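PDB 1X10: pyrrolidone-carboxylate peptidase from Pyrococcus furiosus, which removes the N-terminal pyroglutamyl (5-oxoproline) group from peptides, except generally where proline is the next residue, as a thiol peptidase of the C15 family. Local coordinates for residues K123-I129 / E194-V198; L52-L56 / L148-H152; Y158-S162 / A203-L207. The protein carries 3 engineered substitutions. One frame throughout, in Å; residues are numbered along the deposited sequence.

Contact 1 (K123-I129 / E194-V198); sequences KLHERGI and EAVKV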
loop_
_atom_site.group_PDB
_atom_site.type_symbol
_atom_site.label_atom_id
_atom_site.label_comp_id
_atom_site.label_asym_id
_atom_site.label_seq_id
_atom_site.Cartn_x
_atom_site.Cartn_y
_atom_site.Cartn_z
ATOM N N LYS A 123 -17.732 16.911 -10.393
ATOM C CA LYS A 123 -19.105 16.597 -10.011
ATOM C C LYS A 123 -19.150 15.414 -9.043
ATOM O O LYS A 123 -19.927 15.409 -8.085
ATOM C CB LYS A 123 -19.947 16.288 -11.251
ATOM C CG LYS A 123 -21.437 16.251 -10.979
ATOM C CD LYS A 123 -21.916 17.606 -10.470
ATOM C CE LYS A 123 -23.407 17.597 -10.171
ATOM N NZ LYS A 123 -24.209 17.344 -11.397
ATOM N N LEU A 124 -18.323 14.403 -9.294
ATOM C CA LEU A 124 -18.285 13.244 -8.413
ATOM C C LEU A 124 -17.913 13.704 -7.005
ATOM O O LEU A 124 -18.533 13.289 -6.026
ATOM C CB LEU A 124 -17.273 12.208 -8.929
ATOM C CG LEU A 124 -17.692 11.504 -10.230
ATOM C CD1 LEU A 124 -16.576 10.586 -10.710
ATOM C CD2 LEU A 124 -18.975 10.712 -9.989
ATOM N N HIS A 125 -16.909 14.575 -6.910
ATOM C CA HIS A 125 -16.474 15.098 -5.617
ATOM C C HIS A 125 -17.608 15.843 -4.910
ATOM O O HIS A 125 -17.766 15.746 -3.694
ATOM C CB HIS A 125 -15.273 16.027 -5.799
ATOM C CG HIS A 125 -14.014 15.317 -6.188
ATOM N ND1 HIS A 125 -12.812 15.969 -6.352
ATOM C CD2 HIS A 125 -13.762 14.006 -6.418
ATOM C CE1 HIS A 125 -11.872 15.093 -6.662
ATOM N NE2 HIS A 125 -12.424 13.893 -6.709
ATOM N N GLU A 126 -18.396 16.586 -5.677
ATOM C CA GLU A 126 -19.518 17.322 -5.106
ATOM C C GLU A 126 -20.571 16.352 -4.588
ATOM O O GLU A 126 -21.342 16.684 -3.691
ATOM C CB GLU A 126 -20.125 18.251 -6.154
ATOM C CG GLU A 126 -19.204 19.400 -6.526
ATOM C CD GLU A 126 -19.760 20.275 -7.628
ATOM O OE1 GLU A 126 -19.125 21.305 -7.930
ATOM O OE2 GLU A 126 -20.822 19.939 -8.196
ATOM N N ARG A 127 -20.596 15.151 -5.163
ATOM C CA ARG A 127 -21.536 14.114 -4.757
ATOM C C ARG A 127 -20.957 13.283 -3.611
ATOM O O ARG A 127 -21.590 12.338 -3.145
ATOM C CB ARG A 127 -21.848 13.186 -5.934
ATOM C CG ARG A 127 -22.748 13.783 -7.005
ATOM C CD ARG A 127 -24.177 13.927 -6.501
ATOM N NE ARG A 127 -25.143 13.478 -7.500
ATOM C CZ ARG A 127 -25.337 14.065 -8.677
ATOM N NH1 ARG A 127 -24.632 15.136 -9.013
ATOM N NH2 ARG A 127 -26.235 13.578 -9.525
ATOM N N GLY A 128 -19.751 13.633 -3.174
ATOM C CA GLY A 128 -19.118 12.903 -2.090
ATOM C C GLY A 128 -18.553 11.571 -2.551
ATOM O O GLY A 128 -18.393 10.638 -1.761
ATOM N N ILE A 129 -18.251 11.480 -3.841
ATOM C CA ILE A 129 -17.695 10.254 -4.402
ATOM C C ILE A 129 -16.204 10.425 -4.702
ATOM O O ILE A 129 -15.820 11.198 -5.580
ATOM C CB ILE A 129 -18.419 9.864 -5.706
ATOM C CG1 ILE A 129 -19.906 9.626 -5.425
ATOM C CG2 ILE A 129 -17.772 8.618 -6.310
ATOM C CD1 ILE A 129 -20.726 9.300 -6.657
ATOM N N GLU A 194 -23.643 4.931 -9.335
ATOM C CA GLU A 194 -23.981 6.351 -9.355
ATOM C C GLU A 194 -22.874 7.160 -10.028
ATOM O O GLU A 194 -23.145 8.126 -10.740
ATOM C CB GLU A 194 -24.215 6.867 -7.929
ATOM C CG GLU A 194 -24.569 8.351 -7.860
ATOM C CD GLU A 194 -25.937 8.666 -8.448
ATOM O OE1 GLU A 194 -26.249 9.868 -8.617
ATOM O OE2 GLU A 194 -26.707 7.722 -8.735
ATOM N N ALA A 195 -21.627 6.761 -9.801
ATOM C CA ALA A 195 -20.492 7.448 -10.401
ATOM C C ALA A 195 -20.606 7.407 -11.926
ATOM O O ALA A 195 -20.388 8.413 -12.593
ATOM C CB ALA A 195 -19.173 6.797 -9.949
ATOM N N VAL A 196 -20.946 6.240 -12.470
ATOM C CA VAL A 196 -21.093 6.097 -13.914
ATOM C C VAL A 196 -22.276 6.936 -14.411
ATOM O O VAL A 196 -22.198 7.560 -15.465
ATOM C CB VAL A 196 -21.294 4.608 -14.314
ATOM C CG1 VAL A 196 -21.531 4.491 -15.819
ATOM C CG2 VAL A 196 -20.063 3.801 -13.922
ATOM N N LYS A 197 -23.368 6.951 -13.648
ATOM C CA LYS A 197 -24.538 7.737 -14.030
ATOM C C LYS A 197 -24.150 9.213 -14.076
ATOM O O LYS A 197 -24.537 9.941 -14.989
ATOM C CB LYS A 197 -25.683 7.547 -13.030
ATOM C CG LYS A 197 -26.364 6.191 -13.095
ATOM C CD LYS A 197 -27.562 6.137 -12.149
ATOM C CE LYS A 197 -28.184 4.743 -12.126
ATOM N NZ LYS A 197 -29.287 4.621 -11.125
ATOM N N VAL A 198 -23.383 9.650 -13.084
ATOM C CA VAL A 198 -22.940 11.037 -13.034
ATOM C C VAL A 198 -22.071 11.386 -14.242
ATOM O O VAL A 198 -22.222 12.453 -14.835
ATOM C CB VAL A 198 -22.149 11.324 -11.748
ATOM C CG1 VAL A 198 -21.517 12.712 -11.826
ATOM C CG2 VAL A 198 -23.082 11.229 -10.537
#
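Leu-124 O accepts two backbone bonds where helix 117-126 ends: one from Ile-129 N at 2.9 Å and a weak one from Arg-127 N. Gly-128 N bonds back to His-125 O, and Gly-128 has a positive phi of 77°, which completes a Schellman motif. The turn brings Ile-129 round beside Leu-124, and both rest on helix 189-206 in one helical layer of the alpha/beta/alpha fold. No hydrogen bond joins the two segments; the interface is mainly apolar. The CD2 branch of Leu-124 does that residue's touching, reaching Ala-195 CA at 3.6 Å and Val-198 CB at 3.7 Å. Ile-129 CD1 meets the aliphatic part of Glu-194, 4.1 Å from CG, and Ile-129 CG2 faces Ala-195 CB. Beneath them Ile-76 of strand 76-83 touches Leu-124, Ile-129 and Ala-195, seating this helix pair on the sheet.

Val-198 divides its two methyls between neighbours. With CG1 anti to the backbone N (chi1 171°), this methyl lies against Lys-123 CG at 3.6 Å, while CG2 sits over the centre of one face of the Arg-127 guanidinium. Cut back to an alanine, this position would probably leave a gap beside Leu-124 CD2 and Lys-123 CG and strip the guanidinium of its apolar cover, leaving it freer to swing. In its observed place the Arg-127 group makes a long salt bridge to Glu-194, its plane turned well away from that of the carboxylate, and has a weak, distant ion pair with Glu-201. Neither charge pair is tight: Arg-127 NH2 stands 3.8 Å from Glu-194 OE1, and Arg-127 NE is slightly farther from the same oxygen, at 3.9 Å.

Contact 2 (L52-L56 / L148-H152); sequences LEKTL and LSLHH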
loop_
_atom_site.group_PDB
_atom_site.type_symbol
_atom_site.label_atom_id
_atom_site.label_comp_id
_atom_site.label_asym_id
_atom_site.label_seq_id
_atom_site.Cartn_x
_atom_site.Cartn_y
_atom_site.Cartn_z
ATOM N N LEU A 52 -17.221 -4.982 -29.685
ATOM C CA LEU A 52 -17.165 -3.530 -29.553
ATOM C C LEU A 52 -17.535 -2.861 -30.880
ATOM O O LEU A 52 -18.405 -1.994 -30.929
ATOM C CB LEU A 52 -15.756 -3.086 -29.151
ATOM C CG LEU A 52 -15.541 -1.754 -28.421
ATOM C CD1 LEU A 52 -14.192 -1.180 -28.836
ATOM C CD2 LEU A 52 -16.637 -0.770 -28.726
ATOM N N GLU A 53 -16.857 -3.266 -31.950
ATOM C CA GLU A 53 -17.104 -2.704 -33.273
ATOM C C GLU A 53 -18.558 -2.880 -33.698
ATOM O O GLU A 53 -19.194 -1.933 -34.152
ATOM C CB GLU A 53 -16.194 -3.363 -34.315
ATOM C CG GLU A 53 -14.700 -3.210 -34.067
ATOM C CD GLU A 53 -14.248 -1.763 -33.973
ATOM O OE1 GLU A 53 -14.875 -0.894 -34.614
ATOM O OE2 GLU A 53 -13.250 -1.491 -33.271
ATOM N N LYS A 54 -19.076 -4.097 -33.556
ATOM C CA LYS A 54 -20.454 -4.381 -33.932
ATOM C C LYS A 54 -21.417 -3.503 -33.142
ATOM O O LYS A 54 -22.361 -2.947 -33.702
ATOM C CB LYS A 54 -20.781 -5.856 -33.686
ATOM C CG LYS A 54 -19.943 -6.820 -34.508
ATOM C CD LYS A 54 -20.289 -8.270 -34.191
ATOM C CE LYS A 54 -19.312 -9.235 -34.856
ATOM N NZ LYS A 54 -19.297 -9.084 -36.335
ATOM N N THR A 55 -21.166 -3.370 -31.844
ATOM C CA THR A 55 -22.011 -2.559 -30.979
ATOM C C THR A 55 -22.000 -1.094 -31.400
ATOM O O THR A 55 -23.051 -0.463 -31.509
ATOM C CB THR A 55 -21.557 -2.666 -29.514
ATOM O OG1 THR A 55 -21.575 -4.042 -29.117
ATOM C CG2 THR A 55 -22.486 -1.876 -28.604
ATOM N N LEU A 56 -20.807 -0.553 -31.628
ATOM C CA LEU A 56 -20.670 0.839 -32.047
ATOM C C LEU A 56 -21.384 1.103 -33.374
ATOM O O LEU A 56 -22.049 2.125 -33.534
ATOM C CB LEU A 56 -19.191 1.212 -32.183
ATOM C CG LEU A 56 -18.401 1.351 -30.878
ATOM C CD1 LEU A 56 -16.942 1.630 -31.193
ATOM C CD2 LEU A 56 -18.993 2.469 -30.029
ATOM N N LEU A 148 -9.550 1.311 -28.858
ATOM C CA LEU A 148 -10.359 1.011 -30.033
ATOM C C LEU A 148 -11.547 1.963 -30.147
ATOM O O LEU A 148 -11.912 2.386 -31.244
ATOM C CB LEU A 148 -10.851 -0.443 -29.981
ATOM C CG LEU A 148 -9.762 -1.492 -30.235
ATOM C CD1 LEU A 148 -10.256 -2.890 -29.839
ATOM C CD2 LEU A 148 -9.374 -1.451 -31.708
ATOM N N SER A 149 -12.145 2.313 -29.016
ATOM C CA SER A 149 -13.287 3.222 -29.041
ATOM C C SER A 149 -12.842 4.606 -29.509
ATOM O O SER A 149 -13.477 5.223 -30.376
ATOM C CB SER A 149 -13.928 3.309 -27.650
ATOM O OG SER A 149 -15.129 4.061 -27.685
ATOM N N LEU A 150 -11.740 5.094 -28.948
ATOM C CA LEU A 150 -11.228 6.406 -29.326
ATOM C C LEU A 150 -10.741 6.423 -30.777
ATOM O O LEU A 150 -10.877 7.435 -31.468
ATOM C CB LEU A 150 -10.103 6.829 -28.374
ATOM C CG LEU A 150 -10.606 7.285 -27.004
ATOM C CD1 LEU A 150 -9.461 7.334 -26.009
ATOM C CD2 LEU A 150 -11.280 8.644 -27.141
ATOM N N HIS A 151 -10.184 5.304 -31.233
ATOM C CA HIS A 151 -9.707 5.193 -32.614
ATOM C C HIS A 151 -10.913 5.213 -33.554
ATOM O O HIS A 151 -10.865 5.788 -34.648
ATOM C CB HIS A 151 -8.927 3.886 -32.799
ATOM C CG HIS A 151 -8.362 3.703 -34.177
ATOM N ND1 HIS A 151 -7.408 4.543 -34.706
ATOM C CD2 HIS A 151 -8.613 2.771 -35.128
ATOM C CE1 HIS A 151 -7.092 4.137 -35.924
ATOM N NE2 HIS A 151 -7.810 3.064 -36.204
ATOM N N HIS A 152 -11.996 4.581 -33.116
ATOM C CA HIS A 152 -13.230 4.529 -33.897
ATOM C C HIS A 152 -13.767 5.950 -34.063
ATOM O O HIS A 152 -14.237 6.341 -35.137
ATOM C CB HIS A 152 -14.263 3.673 -33.170
ATOM C CG HIS A 152 -15.455 3.327 -34.005
ATOM N ND1 HIS A 152 -15.538 2.162 -34.735
ATOM C CD2 HIS A 152 -16.604 4.001 -34.241
ATOM C CE1 HIS A 152 -16.689 2.131 -35.383
ATOM N NE2 HIS A 152 -17.354 3.235 -35.101
HETATM O O HOH W 1 -12.013 0.956 -33.714
#
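The His-152 side chain leaves its helix with CG opposite the backbone N (chi1 -168°), and Glu-53 folds back at chi2 (-57°); together these turns place Glu-53 OE1 at the edge of the imidazole. Helices 47-59 and 141-156 pack side by side on one face of the central sheet of the alpha/beta/alpha fold, their local axes 42° apart and running in broadly the same direction. The separation of the axes is wide, 11.0 Å at closest approach, and long side chains fill it.

His-152 ND1 donates to Glu-53 OE1 at 3.1 Å in a bent, weak hydrogen bond near the ring plane. The nearby carboxylate would probably favour a proton on ND1. Leu-56 covers one face of the same ring: its CD1 makes a CH-pi contact 3.8 Å from the His-152 ring centroid, displaced toward the CG side. Tyr-158 adds an edge-to-face ring contact, so the imidazole is constrained from several directions. Further along the interface, Leu-52 CD1 packs on Leu-148 CB at 3.6 Å. On the sheet side, Leu-56 touches Leu-4 of strand 2-8 and Ser-149 touches Ala-64 of strand 63-69, while Ser-149 OG hydrogen-bonds to Ser-162 and His-66.

The second carboxylate oxygen is tied to the other helix through water. This water donates to Glu-53 OE2 at 2.8 Å and to Leu-148 O at 2.9 Å; the same carbonyl oxygen also accepts the helical bond from His-152 N.

Contact 3 (Y158-S162 / A203-L207); sequences YPKMS and ALEEL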
loop_
_atom_site.group_PDB
_atom_site.type_symbol
_atom_site.label_atom_id
_atom_site.label_comp_id
_atom_site.label_asym_id
_atom_site.label_seq_id
_atom_site.Cartn_x
_atom_site.Cartn_y
_atom_site.Cartn_z
ATOM N N TYR A 158 -17.676 9.145 -34.950
ATOM C CA TYR A 158 -18.568 8.860 -33.832
ATOM C C TYR A 158 -17.977 7.663 -33.095
ATOM O O TYR A 158 -17.346 6.808 -33.708
ATOM C CB TYR A 158 -19.985 8.523 -34.328
ATOM C CG TYR A 158 -20.125 7.147 -34.943
ATOM C CD1 TYR A 158 -20.370 6.025 -34.146
ATOM C CD2 TYR A 158 -19.996 6.962 -36.319
ATOM C CE1 TYR A 158 -20.482 4.755 -34.706
ATOM C CE2 TYR A 158 -20.107 5.697 -36.889
ATOM C CZ TYR A 158 -20.349 4.600 -36.079
ATOM O OH TYR A 158 -20.446 3.349 -36.640
ATOM N N PRO A 159 -18.159 7.596 -31.766
ATOM C CA PRO A 159 -18.878 8.572 -30.939
ATOM C C PRO A 159 -18.124 9.894 -30.842
ATOM O O PRO A 159 -16.909 9.931 -31.025
ATOM C CB PRO A 159 -18.971 7.869 -29.587
ATOM C CG PRO A 159 -17.707 7.069 -29.544
ATOM C CD PRO A 159 -17.657 6.483 -30.941
ATOM N N LYS A 160 -18.847 10.974 -30.556
ATOM C CA LYS A 160 -18.228 12.292 -30.430
ATOM C C LYS A 160 -17.331 12.316 -29.196
ATOM O O LYS A 160 -16.279 12.953 -29.191
ATOM C CB LYS A 160 -19.297 13.376 -30.290
ATOM C CG LYS A 160 -20.326 13.402 -31.408
ATOM C CD LYS A 160 -21.444 14.387 -31.088
ATOM C CE LYS A 160 -22.583 14.291 -32.093
ATOM N NZ LYS A 160 -23.713 15.194 -31.725
ATOM N N MET A 161 -17.769 11.629 -28.145
ATOM C CA MET A 161 -17.007 11.550 -26.903
ATOM C C MET A 161 -16.830 10.092 -26.513
ATOM O O MET A 161 -17.767 9.295 -26.609
ATOM C CB MET A 161 -17.731 12.259 -25.758
ATOM C CG MET A 161 -17.968 13.739 -25.945
ATOM S SD MET A 161 -18.754 14.416 -24.458
ATOM C CE MET A 161 -17.752 15.885 -24.215
ATOM N N SER A 162 -15.630 9.755 -26.053
ATOM C CA SER A 162 -15.327 8.390 -25.641
ATOM C C SER A 162 -14.321 8.416 -24.500
ATOM O O SER A 162 -13.390 9.231 -24.488
ATOM C CB SER A 162 -14.756 7.590 -26.820
ATOM O OG SER A 162 -14.429 6.266 -26.431
ATOM N N ALA A 203 -21.287 14.246 -19.253
ATOM C CA ALA A 203 -20.904 14.155 -20.658
ATOM C C ALA A 203 -22.026 14.740 -21.515
ATOM O O ALA A 203 -21.784 15.570 -22.397
ATOM C CB ALA A 203 -20.645 12.700 -21.048
ATOM N N LEU A 204 -23.256 14.311 -21.248
ATOM C CA LEU A 204 -24.411 14.794 -21.996
ATOM C C LEU A 204 -24.540 16.311 -21.927
ATOM O O LEU A 204 -24.750 16.973 -22.944
ATOM C CB LEU A 204 -25.695 14.148 -21.467
ATOM C CG LEU A 204 -25.922 12.678 -21.831
ATOM C CD1 LEU A 204 -27.070 12.121 -21.007
ATOM C CD2 LEU A 204 -26.215 12.560 -23.322
ATOM N N GLU A 205 -24.414 16.863 -20.727
ATOM C CA GLU A 205 -24.515 18.305 -20.543
ATOM C C GLU A 205 -23.421 19.028 -21.320
ATOM O O GLU A 205 -23.599 20.166 -21.759
ATOM C CB GLU A 205 -24.407 18.654 -19.060
ATOM C CG GLU A 205 -25.592 18.186 -18.233
ATOM C CD GLU A 205 -25.380 18.390 -16.743
ATOM O OE1 GLU A 205 -25.020 19.517 -16.342
ATOM O OE2 GLU A 205 -25.577 17.424 -15.973
ATOM N N GLU A 206 -22.290 18.354 -21.488
ATOM C CA GLU A 206 -21.163 18.924 -22.206
ATOM C C GLU A 206 -21.496 19.070 -23.688
ATOM O O GLU A 206 -21.103 20.047 -24.323
ATOM C CB GLU A 206 -19.928 18.038 -22.026
ATOM C CG GLU A 206 -18.616 18.717 -22.382
ATOM C CD GLU A 206 -18.297 19.896 -21.475
ATOM O OE1 GLU A 206 -17.242 20.532 -21.680
ATOM O OE2 GLU A 206 -19.097 20.190 -20.558
ATOM N N LEU A 207 -22.222 18.102 -24.239
ATOM C CA LEU A 207 -22.600 18.160 -25.646
ATOM C C LEU A 207 -23.707 19.182 -25.863
ATOM O O LEU A 207 -24.769 18.865 -26.403
ATOM C CB LEU A 207 -23.050 16.782 -26.143
ATOM C CG LEU A 207 -21.929 15.755 -26.324
ATOM C CD1 LEU A 207 -22.492 14.468 -26.902
ATOM C CD2 LEU A 207 -20.865 16.323 -27.250
#
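This is a largely apolar surface contact, in which the first residue of strand 161-167 plugs against the C-terminal turn of helix 189-206. Met-161 carries most of it. Its side chain runs out straight through chi2 and passes Leu-207 in the opposite direction, bringing SD to 3.9 Å from Leu-207 CG. The same sulfur lies 3.8 Å from Ala-203 O, beside the last helical turn. A bend at chi3 (134°) then carries the methyl across Glu-206, where Met-161 CE meets Glu-206 CG at 3.5 Å. Only the aliphatic part of Glu-206 serves here; its carboxylate turns away to a salt bridge with Lys-119.

In the alpha/beta/alpha fold, the contact joins the central sheet to the helix that ends the chain. Met-161 shares backbone hydrogen bonds with Asp-62 and Ala-64 at the neighbouring parallel strand 63-69, and Ile-63 of that strand touches Ala-203 and Leu-207. Exposed Lys-160 lays its aliphatic chain beside the leucine, with Lys-160 CD 4.3 Å from Leu-207 CD1.

In the fold
From the N terminus, residues 52-56 come first and meet 148-152, where contact 2 closes the earliest loop and joins two helices on one face of the sheet. Inside that loop, residues 123-129 open contact 1, which closes only at 194-198 on the other face; the two therefore cross, with centres 26 Å apart. Contact 3 opens at 158-162, in series after contact 2, and closes at 203-207, so it crosses contact 1 and ties the start of strand 161-167 to the end of the same helix, 189-206. Contacts 2 and 3 touch directly where helix 141-156 leads into strand 161-167.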